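PDB 4ZOH: putative oxidoreductase molybdopterin-binding subunit from Sulfolobus tokodaii, which probably serves as the molybdopterin-binding subunit of a xanthine oxidase-family oxidoreductase, carrying a pterin cytosine dinucleotide cofactor and its molybdenum. Local coordinates for residues A[293-297]-A[328-334]; A[159-163]-A[249-254]; A[281-285]-A[325-329]. All blocks are in the same frame, centred on the assembly; numbering follows the deposited sequence.

In the fold
The loop between strand 313-321 and helix 336-353 runs through this whole region. Its 325-329 part meets the end of strand 272-282 in contact 3, its 328-334 part meets helix 288-304 in contact 1, and contacts 1 and 3 share Thr328 and Gln329. Contact 2 touches the same loop: Gln329 OE1 lies 2.8 Å from Gly253 N, and Ile250 O pairs with Thr326 OG1, both probable hydrogen bonds. The centre of contact 1 is about 12 Å from that of contact 2 and about 10 Å from that of contact 3. Molybdenum is about 5 Å from the nearest side-chain atom of Ser330 but about 13 Å from that of Thr328.

Contact 1 of 3, residues A[293-297]-A[328-334]; sequences DESGN and TQSYRGA. With MCN (pterin cytosine dinucleotide), chain D.
The loop that carries Arg332 to the pterin cofactor is tied to helix 288-304 through Ser330, which the carboxylate of Asp293 receives at two points. The Asp293 side chain extends with CG anti to the backbone N (chi1 -179°), presenting both oxygens to the serine. Ser330 OG donates to Asp293 OD1 at 2.7 Å on the syn side, whereas Ser330 N reaches Asp293 OD2, also at 2.7 Å, from well above the carboxylate plane in a nearly straight bond (175° at the hydrogen). The same hydroxyl, Ser330 OG, accepts Asn297 ND2 at 3.0 Å, with OG lying in the amide plane, which fixes the hydroxyl between two residues one helical turn apart. Asn297 ND2 uses its other proton on Glu294 OE1 at 2.9 Å. A water lies within 2.9 Å of both Glu294 OE1 and Gln329 O and may bridge them, while another water links Asp293 OD2 to Gln329 NE2. Thr328 CG2 rests 3.7 Å from Glu294 CD, on the residue after Asp293, and Lys258 forms a salt bridge with Glu294 OE2.

Beyond these bonds, Arg332 extends from CG to NE, and one face of its guanidinium lies against N8' of the pterin, 3.2 Å from Arg332 NH2. Gly671 O and Gln613 OE1 take its NE and NH1 protons, holding the flat group in place. A loop bonded to a helix, with its arginine against the pterin, places this contact in the cofactor pocket of a molybdopterin-binding domain, beside the molybdenum site.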
loop_
_atom_site.group_PDB
_atom_site.type_symbol
_atom_site.label_atom_id
_atom_site.label_comp_id
_atom_site.label_asym_id
_atom_site.label_seq_id
_atom_site.Cartn_x
_atom_site.Cartn_y
_atom_site.Cartn_z
ATOM N N ASP A 293 -6.407 -27.457 17.440
ATOM C CA ASP A 293 -7.485 -26.479 17.757
ATOM C C ASP A 293 -8.714 -27.246 18.217
ATOM O O ASP A 293 -9.140 -27.115 19.354
ATOM C CB ASP A 293 -7.821 -25.723 16.445
ATOM C CG ASP A 293 -8.913 -24.653 16.623
ATOM O OD1 ASP A 293 -9.113 -24.209 17.770
ATOM O OD2 ASP A 293 -9.536 -24.294 15.594
ATOM N N GLU A 294 -9.214 -28.107 17.344
ATOM C CA GLU A 294 -10.404 -28.875 17.601
ATOM C C GLU A 294 -10.319 -29.916 18.715
ATOM O O GLU A 294 -11.290 -30.104 19.469
ATOM C CB GLU A 294 -10.932 -29.555 16.361
ATOM C CG GLU A 294 -12.262 -30.238 16.661
ATOM C CD GLU A 294 -13.403 -29.278 17.097
ATOM O OE1 GLU A 294 -13.220 -28.042 17.138
ATOM O OE2 GLU A 294 -14.473 -29.791 17.416
ATOM N N SER A 295 -9.184 -30.612 18.818
ATOM C CA SER A 295 -9.030 -31.530 19.923
ATOM C C SER A 295 -9.129 -30.834 21.322
ATOM O O SER A 295 -9.692 -31.419 22.258
ATOM C CB SER A 295 -7.724 -32.338 19.768
ATOM O OG SER A 295 -7.200 -32.747 21.018
ATOM N N GLY A 296 -8.556 -29.637 21.490
ATOM C CA GLY A 296 -8.775 -28.889 22.753
ATOM C C GLY A 296 -10.287 -28.645 22.987
ATOM O O GLY A 296 -10.777 -28.664 24.144
ATOM N N ASN A 297 -11.001 -28.408 21.883
ATOM C CA ASN A 297 -12.482 -28.188 21.897
ATOM C C ASN A 297 -13.290 -29.446 22.333
ATOM O O ASN A 297 -14.318 -29.320 23.026
ATOM C CB ASN A 297 -12.964 -27.714 20.513
ATOM C CG ASN A 297 -12.437 -26.334 20.171
ATOM O OD1 ASN A 297 -11.870 -25.666 21.007
ATOM N ND2 ASN A 297 -12.666 -25.891 18.967
ATOM N N THR A 328 -11.552 -30.184 10.958
ATOM C CA THR A 328 -12.523 -29.479 11.774
ATOM C C THR A 328 -11.763 -28.415 12.582
ATOM O O THR A 328 -10.635 -28.656 12.986
ATOM C CB THR A 328 -13.199 -30.495 12.743
ATOM O OG1 THR A 328 -13.652 -31.638 11.977
ATOM C CG2 THR A 328 -14.431 -29.788 13.533
ATOM N N GLN A 329 -12.396 -27.280 12.869
ATOM C CA GLN A 329 -11.761 -26.171 13.618
ATOM C C GLN A 329 -12.720 -25.553 14.605
ATOM O O GLN A 329 -13.899 -25.756 14.534
ATOM C CB GLN A 329 -11.473 -24.971 12.690
ATOM C CG GLN A 329 -10.833 -25.248 11.388
ATOM C CD GLN A 329 -10.770 -23.982 10.519
ATOM O OE1 GLN A 329 -11.246 -23.978 9.369
ATOM N NE2 GLN A 329 -10.231 -22.926 11.071
ATOM N N SER A 330 -12.209 -24.660 15.424
ATOM C CA SER A 330 -13.039 -23.860 16.324
ATOM C C SER A 330 -14.118 -23.195 15.470
ATOM O O SER A 330 -13.844 -22.612 14.395
ATOM C CB SER A 330 -12.238 -22.774 16.961
ATOM O OG SER A 330 -11.627 -23.218 18.137
ATOM N N TYR A 331 -15.352 -23.295 15.961
ATOM C CA TYR A 331 -16.443 -22.393 15.562
ATOM C C TYR A 331 -17.102 -21.872 16.841
ATOM O O TYR A 331 -17.312 -22.659 17.813
ATOM C CB TYR A 331 -17.453 -23.091 14.724
ATOM C CG TYR A 331 -18.707 -22.298 14.396
ATOM C CD1 TYR A 331 -18.612 -21.039 13.738
ATOM C CD2 TYR A 331 -19.951 -22.767 14.727
ATOM C CE1 TYR A 331 -19.736 -20.332 13.342
ATOM C CE2 TYR A 331 -21.090 -22.071 14.369
ATOM C CZ TYR A 331 -20.981 -20.843 13.666
ATOM O OH TYR A 331 -22.090 -20.116 13.295
ATOM N N ARG A 332 -17.399 -20.557 16.835
ATOM C CA ARG A 332 -18.072 -19.847 17.902
ATOM C C ARG A 332 -18.587 -20.692 19.069
ATOM O O ARG A 332 -19.582 -21.386 18.936
ATOM C CB ARG A 332 -19.195 -18.945 17.322
ATOM C CG ARG A 332 -19.599 -17.863 18.362
ATOM C CD ARG A 332 -20.662 -16.928 17.789
ATOM N NE ARG A 332 -20.822 -15.710 18.625
ATOM C CZ ARG A 332 -21.194 -14.520 18.116
ATOM N NH1 ARG A 332 -21.419 -14.430 16.810
ATOM N NH2 ARG A 332 -21.266 -13.423 18.891
ATOM N N GLY A 333 -17.865 -20.644 20.177
ATOM C CA GLY A 333 -18.078 -21.502 21.340
ATOM C C GLY A 333 -17.070 -22.667 21.491
ATOM O O GLY A 333 -16.789 -23.069 22.593
ATOM N N ALA A 334 -16.596 -23.218 20.382
ATOM C CA ALA A 334 -15.400 -24.074 20.344
ATOM C C ALA A 334 -15.510 -25.250 21.368
ATOM O O ALA A 334 -14.730 -25.326 22.370
ATOM C CB ALA A 334 -14.175 -23.213 20.633
HETATM N N1 MCN D . -18.454 -7.014 26.424
HETATM C C2 MCN D . -18.738 -6.142 27.462
HETATM N N3 MCN D . -18.817 -6.575 28.759
HETATM C C4 MCN D . -18.615 -7.927 29.014
HETATM C C5 MCN D . -18.331 -8.817 27.980
HETATM C C6 MCN D . -18.224 -8.357 26.667
HETATM O O2 MCN D . -18.924 -4.933 27.287
HETATM N N4 MCN D . -18.694 -8.326 30.266
HETATM C "C1'" MCN D . -18.366 -6.453 25.075
HETATM C C2D MCN D . -16.913 -6.076 24.772
HETATM O "O2'" MCN D . -16.622 -4.744 25.068
HETATM C "C3'" MCN D . -16.845 -6.221 23.275
HETATM C C4D MCN D . -17.550 -7.506 23.134
HETATM O O4D MCN D . -18.682 -7.423 24.104
HETATM O "O3'" MCN D . -17.522 -5.225 22.590
HETATM C "C5'" MCN D . -16.347 -8.337 23.537
HETATM O "O5'" MCN D . -16.681 -9.573 23.811
HETATM P PA MCN D . -15.676 -10.620 24.542
HETATM O O1A MCN D . -14.494 -10.123 25.214
HETATM O O2A MCN D . -16.729 -11.400 25.279
HETATM O O3A MCN D . -15.355 -11.521 23.153
HETATM P PB MCN D . -14.173 -11.110 22.135
HETATM O O1B MCN D . -12.896 -11.768 22.633
HETATM O O2B MCN D . -14.057 -9.681 21.828
HETATM O O3B MCN D . -14.712 -11.794 20.877
HETATM C C10 MCN D . -14.409 -13.168 20.509
HETATM C "C9'" MCN D . -15.672 -13.915 20.157
HETATM C "C8'" MCN D . -15.420 -15.185 19.538
HETATM S "S8'" MCN D . -14.389 -16.364 20.337
HETATM C "C7'" MCN D . -16.049 -15.579 18.396
HETATM S "S7'" MCN D . -15.863 -17.206 17.689
HETATM C "C6'" MCN D . -17.035 -14.749 17.732
HETATM C C7 MCN D . -17.563 -13.647 18.709
HETATM O "O9'" MCN D . -16.428 -13.056 19.309
HETATM N "N5'" MCN D . -16.567 -14.199 16.461
HETATM C C4A MCN D . -17.021 -12.974 15.932
HETATM N "N8'" MCN D . -18.312 -12.600 17.948
HETATM C C4B MCN D . -17.934 -12.198 16.702
HETATM N "N1'" MCN D . -18.446 -11.050 16.249
HETATM C "C2'" MCN D . -18.055 -10.592 15.063
HETATM N "N2'" MCN D . -18.562 -9.448 14.654
HETATM N "N3'" MCN D . -17.144 -11.305 14.216
HETATM C "C4'" MCN D . -16.617 -12.545 14.644
HETATM O "O4'" MCN D . -15.824 -13.190 13.898
HETATM O O HOH W 1 -9.401 -22.252 13.553
HETATM O O HOH W 2 -15.768 -26.855 16.404
#

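Contact 2 of 3, residues A[159-163]-A[249-254]; sequences RVIAS and FISAGH
Two torsions bring Arg159 and His254 together: the arginine sends CG anti to its own nitrogen (chi1 -160°) and stays extended as far as NE, while the histidine turns its ring beside the backbone N. Arg159 NE then donates to His254 ND1 at 3.0 Å, striking the imidazole edge in its plane although the guanidinium and ring planes are inclined 62° to each other. His254 NE2, the other ring nitrogen, donates to Phe249 O at 2.7 Å, also in the ring plane, and closes onto the last turn of helix 245-251. With one nitrogen accepting and the other donating, the hydrogen-bond pattern is consistent with a neutral imidazole protonated on NE2. Both edges being held, the ring cannot easily rotate, and Ile161 covers one of its faces: CG1 sits 4.0 Å from the ring centroid, 20° off the normal, in a CH-pi contact. Ile161 CD1 reaches on to Phe249 CD1 at 3.8 Å, near the plane of the phenyl ring, whose other contacts include an edge-to-face pairing with Phe636.

The backbones are joined more simply. Ala162 N donates to Gly253 O at 2.7 Å, and CA-H...O contacts run from His254 CA to Val160 O and from Ile161 CA to Gly253 O. A water bridges Ser163 N and Ala252 O. Outside the pair, Arg159 NH2 forms a salt bridge with Asp257 and NH1 bonds to Thr328 OG1; Ile161 O and Ala162 O each accept a hydrogen bond from a basic side chain of another protein chain. Ile161 and His254 form an antiparallel non-hydrogen-bonded pair, characteristic of neighbouring strands in a sheet, here 149-161 and 254-266, the latter beginning just after helix 245-251.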
loop_
_atom_site.group_PDB
_atom_site.type_symbol
_atom_site.label_atom_id
_atom_site.label_comp_id
_atom_site.label_asym_id
_atom_site.label_seq_id
_atom_site.Cartn_x
_atom_site.Cartn_y
_atom_site.Cartn_z
ATOM N N ARG A 159 -22.275 -31.106 11.917
ATOM C CA ARG A 159 -21.228 -30.204 11.388
ATOM C C ARG A 159 -21.846 -28.866 10.845
ATOM O O ARG A 159 -22.804 -28.901 10.119
ATOM C CB ARG A 159 -20.580 -30.899 10.236
ATOM C CG ARG A 159 -19.215 -30.353 9.893
ATOM C CD ARG A 159 -18.544 -31.363 8.924
ATOM N NE ARG A 159 -17.116 -31.111 8.772
ATOM C CZ ARG A 159 -16.198 -31.415 9.668
ATOM N NH1 ARG A 159 -14.915 -31.087 9.443
ATOM N NH2 ARG A 159 -16.529 -32.008 10.808
ATOM N N VAL A 160 -21.230 -27.739 11.134
ATOM C CA VAL A 160 -21.663 -26.481 10.473
ATOM C C VAL A 160 -20.419 -25.779 9.897
ATOM O O VAL A 160 -19.301 -26.228 10.153
ATOM C CB VAL A 160 -22.362 -25.532 11.500
ATOM C CG1 VAL A 160 -23.702 -26.138 12.002
ATOM C CG2 VAL A 160 -21.413 -25.253 12.649
ATOM N N ILE A 161 -20.621 -24.664 9.168
ATOM C CA ILE A 161 -19.529 -23.932 8.582
ATOM C C ILE A 161 -19.616 -22.447 8.965
ATOM O O ILE A 161 -20.647 -21.810 8.720
ATOM C CB ILE A 161 -19.576 -24.101 7.065
ATOM C CG1 ILE A 161 -19.471 -25.611 6.712
ATOM C CG2 ILE A 161 -18.424 -23.321 6.393
ATOM C CD1 ILE A 161 -19.873 -25.905 5.252
ATOM N N ALA A 162 -18.546 -21.931 9.572
ATOM C CA ALA A 162 -18.443 -20.585 10.073
ATOM C C ALA A 162 -19.004 -19.516 9.117
ATOM O O ALA A 162 -19.806 -18.678 9.544
ATOM C CB ALA A 162 -17.026 -20.296 10.496
ATOM N N SER A 163 -18.675 -19.631 7.818
ATOM C CA SER A 163 -19.207 -18.765 6.769
ATOM C C SER A 163 -19.125 -17.237 7.094
ATOM O O SER A 163 -20.113 -16.542 6.874
ATOM C CB SER A 163 -20.663 -19.145 6.441
ATOM O OG SER A 163 -20.849 -20.529 6.378
ATOM N N PHE A 249 -16.122 -22.728 1.438
ATOM C CA PHE A 249 -17.065 -23.700 2.011
ATOM C C PHE A 249 -16.462 -25.080 2.121
ATOM O O PHE A 249 -16.634 -25.719 3.118
ATOM C CB PHE A 249 -18.365 -23.787 1.172
ATOM C CG PHE A 249 -19.399 -22.795 1.604
ATOM C CD1 PHE A 249 -19.948 -22.889 2.891
ATOM C CD2 PHE A 249 -19.816 -21.766 0.743
ATOM C CE1 PHE A 249 -20.892 -21.982 3.343
ATOM C CE2 PHE A 249 -20.782 -20.870 1.173
ATOM C CZ PHE A 249 -21.326 -20.966 2.465
ATOM N N ILE A 250 -15.699 -25.470 1.092
ATOM C CA ILE A 250 -15.128 -26.791 0.977
ATOM C C ILE A 250 -13.884 -27.004 1.862
ATOM O O ILE A 250 -13.563 -28.134 2.279
ATOM C CB ILE A 250 -14.957 -26.962 -0.530
ATOM C CG1 ILE A 250 -16.211 -27.592 -1.093
ATOM C CG2 ILE A 250 -13.638 -27.507 -0.979
ATOM C CD1 ILE A 250 -16.313 -27.358 -2.571
ATOM N N SER A 251 -13.205 -25.920 2.199
ATOM C CA SER A 251 -11.918 -26.051 2.887
ATOM C C SER A 251 -11.804 -25.428 4.254
ATOM O O SER A 251 -10.776 -25.567 4.927
ATOM C CB SER A 251 -10.804 -25.498 1.963
ATOM O OG SER A 251 -11.052 -24.154 1.578
ATOM N N ALA A 252 -12.787 -24.645 4.689
ATOM C CA ALA A 252 -12.495 -23.896 5.917
ATOM C C ALA A 252 -13.763 -23.564 6.674
ATOM O O ALA A 252 -14.860 -23.515 6.066
ATOM C CB ALA A 252 -11.684 -22.658 5.630
ATOM N N GLY A 253 -13.573 -23.342 7.975
ATOM C CA GLY A 253 -14.607 -22.997 8.934
ATOM C C GLY A 253 -15.601 -24.094 9.324
ATOM O O GLY A 253 -16.621 -23.763 9.940
ATOM N N HIS A 254 -15.318 -25.379 9.023
ATOM C CA HIS A 254 -16.138 -26.510 9.552
ATOM C C HIS A 254 -15.969 -26.674 11.035
ATOM O O HIS A 254 -14.857 -26.646 11.525
ATOM C CB HIS A 254 -15.782 -27.834 8.869
ATOM C CG HIS A 254 -16.035 -27.838 7.405
ATOM N ND1 HIS A 254 -16.498 -28.956 6.734
ATOM C CD2 HIS A 254 -15.916 -26.856 6.475
ATOM C CE1 HIS A 254 -16.652 -28.662 5.449
ATOM N NE2 HIS A 254 -16.313 -27.388 5.264
HETATM O O HOH W 3 -16.171 -20.810 6.281
#

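Contact 3 of 3, residues A[281-285]-A[325-329]; sequences ANLGA and ITPTQ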
loop_
_atom_site.group_PDB
_atom_site.type_symbol
_atom_site.label_atom_id
_atom_site.label_comp_id
_atom_site.label_asym_id
_atom_site.label_seq_id
_atom_site.Cartn_x
_atom_site.Cartn_y
_atom_site.Cartn_z
ATOM N N ALA A 281 -16.256 -37.293 18.469
ATOM C CA ALA A 281 -15.990 -36.013 17.755
ATOM C C ALA A 281 -15.240 -36.235 16.458
ATOM O O ALA A 281 -14.324 -37.059 16.406
ATOM C CB ALA A 281 -15.247 -35.060 18.659
ATOM N N ASN A 282 -15.716 -35.620 15.371
ATOM C CA ASN A 282 -15.136 -35.782 14.060
ATOM C C ASN A 282 -14.074 -34.672 13.755
ATOM O O ASN A 282 -14.430 -33.505 13.510
ATOM C CB ASN A 282 -16.247 -35.824 13.023
ATOM C CG ASN A 282 -15.740 -36.197 11.656
ATOM O OD1 ASN A 282 -14.572 -36.078 11.413
ATOM N ND2 ASN A 282 -16.628 -36.561 10.746
ATOM N N LEU A 283 -12.791 -35.016 13.848
ATOM C CA LEU A 283 -11.725 -34.073 13.472
ATOM C C LEU A 283 -11.515 -33.830 12.010
ATOM O O LEU A 283 -10.770 -32.893 11.646
ATOM C CB LEU A 283 -10.415 -34.485 14.056
ATOM C CG LEU A 283 -10.343 -34.546 15.560
ATOM C CD1 LEU A 283 -8.940 -34.925 16.000
ATOM C CD2 LEU A 283 -10.794 -33.271 16.271
ATOM N N GLY A 284 -12.157 -34.633 11.159
ATOM C CA GLY A 284 -11.847 -34.651 9.715
ATOM C C GLY A 284 -10.330 -34.974 9.523
ATOM O O GLY A 284 -9.735 -35.596 10.375
ATOM N N ALA A 285 -9.706 -34.527 8.430
ATOM C CA ALA A 285 -8.326 -34.992 8.028
ATOM C C ALA A 285 -7.199 -34.554 8.951
ATOM O O ALA A 285 -7.335 -33.575 9.720
ATOM C CB ALA A 285 -8.025 -34.633 6.565
ATOM N N ILE A 325 -12.393 -35.800 5.525
ATOM C CA ILE A 325 -13.035 -34.513 5.203
ATOM C C ILE A 325 -12.202 -33.392 5.729
ATOM O O ILE A 325 -11.221 -33.562 6.581
ATOM C CB ILE A 325 -14.503 -34.406 5.753
ATOM C CG1 ILE A 325 -14.491 -34.418 7.289
ATOM C CG2 ILE A 325 -15.388 -35.490 5.165
ATOM C CD1 ILE A 325 -15.878 -34.296 7.902
ATOM N N THR A 326 -12.571 -32.229 5.226
ATOM C CA THR A 326 -11.968 -30.974 5.656
ATOM C C THR A 326 -11.615 -31.019 7.155
ATOM O O THR A 326 -12.495 -31.263 7.996
ATOM C CB THR A 326 -12.995 -29.811 5.428
ATOM O OG1 THR A 326 -13.506 -29.909 4.109
ATOM C CG2 THR A 326 -12.289 -28.531 5.577
ATOM N N PRO A 327 -10.361 -30.736 7.537
ATOM C CA PRO A 327 -10.170 -30.747 8.981
ATOM C C PRO A 327 -11.095 -29.766 9.787
ATOM O O PRO A 327 -11.267 -28.616 9.385
ATOM C CB PRO A 327 -8.702 -30.287 9.121
ATOM C CG PRO A 327 -8.076 -30.640 7.807
ATOM C CD PRO A 327 -9.155 -30.249 6.856
ATOM N N THR A 328 -11.552 -30.184 10.958
ATOM C CA THR A 328 -12.523 -29.479 11.774
ATOM C C THR A 328 -11.763 -28.415 12.582
ATOM O O THR A 328 -10.635 -28.656 12.986
ATOM C CB THR A 328 -13.199 -30.495 12.743
ATOM O OG1 THR A 328 -13.652 -31.638 11.977
ATOM C CG2 THR A 328 -14.431 -29.788 13.533
ATOM N N GLN A 329 -12.396 -27.280 12.869
ATOM C CA GLN A 329 -11.761 -26.171 13.618
ATOM C C GLN A 329 -12.720 -25.553 14.605
ATOM O O GLN A 329 -13.899 -25.756 14.534
ATOM C CB GLN A 329 -11.473 -24.971 12.690
ATOM C CG GLN A 329 -10.833 -25.248 11.388
ATOM C CD GLN A 329 -10.770 -23.982 10.519
ATOM O OE1 GLN A 329 -11.246 -23.978 9.369
ATOM N NE2 GLN A 329 -10.231 -22.926 11.071
HETATM O O HOH W 4 -9.461 -31.168 13.196
#
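Thr328 and Asn282 meet side chain to backbone: the threonine, with OG1 beside its own nitrogen (chi1 -50°), aims its hydroxyl at Asn282 O and donates to it. Thr328 OG1 and Asn282 O stand 2.5 Å apart, a separation whose shortness is doubtful, and the same OG1 also accepts from Arg159 NH1. Asn282 OD1 takes the proton of Gly284 N at 2.8 Å, closing an Asx turn, and also bonds to Thr323 OG1. Ile325 approaches the Asn282 amide obliquely, with the tip of its chain, CD1, 3.7 Å from Asn282 ND2. Its CG1 lies between the backbone N and the carbonyl carbon (chi1 65°), a placement that also puts CG1 next to Gly284 CA.

Backbone bonds lock the two ends of the meeting. Thr328 N reaches Leu283 O at 2.9 Å, and Ala285 N reaches Ile325 O at 2.6 Å. Between them Pro327 packs its ring against Ala285, CG lying 3.6 Å from Ala285 O, and a water joins Leu283 O to Thr328 O. The touching parts run 115° apart, neither parallel nor antiparallel.

Around them, Leu283 and Pro327 pack on helix 288-304 at Glu294 and Ala290, while Asn282 lies against Asp257 of strand 254-266 and backbone bonds join Leu283 to Val321 of strand 313-321.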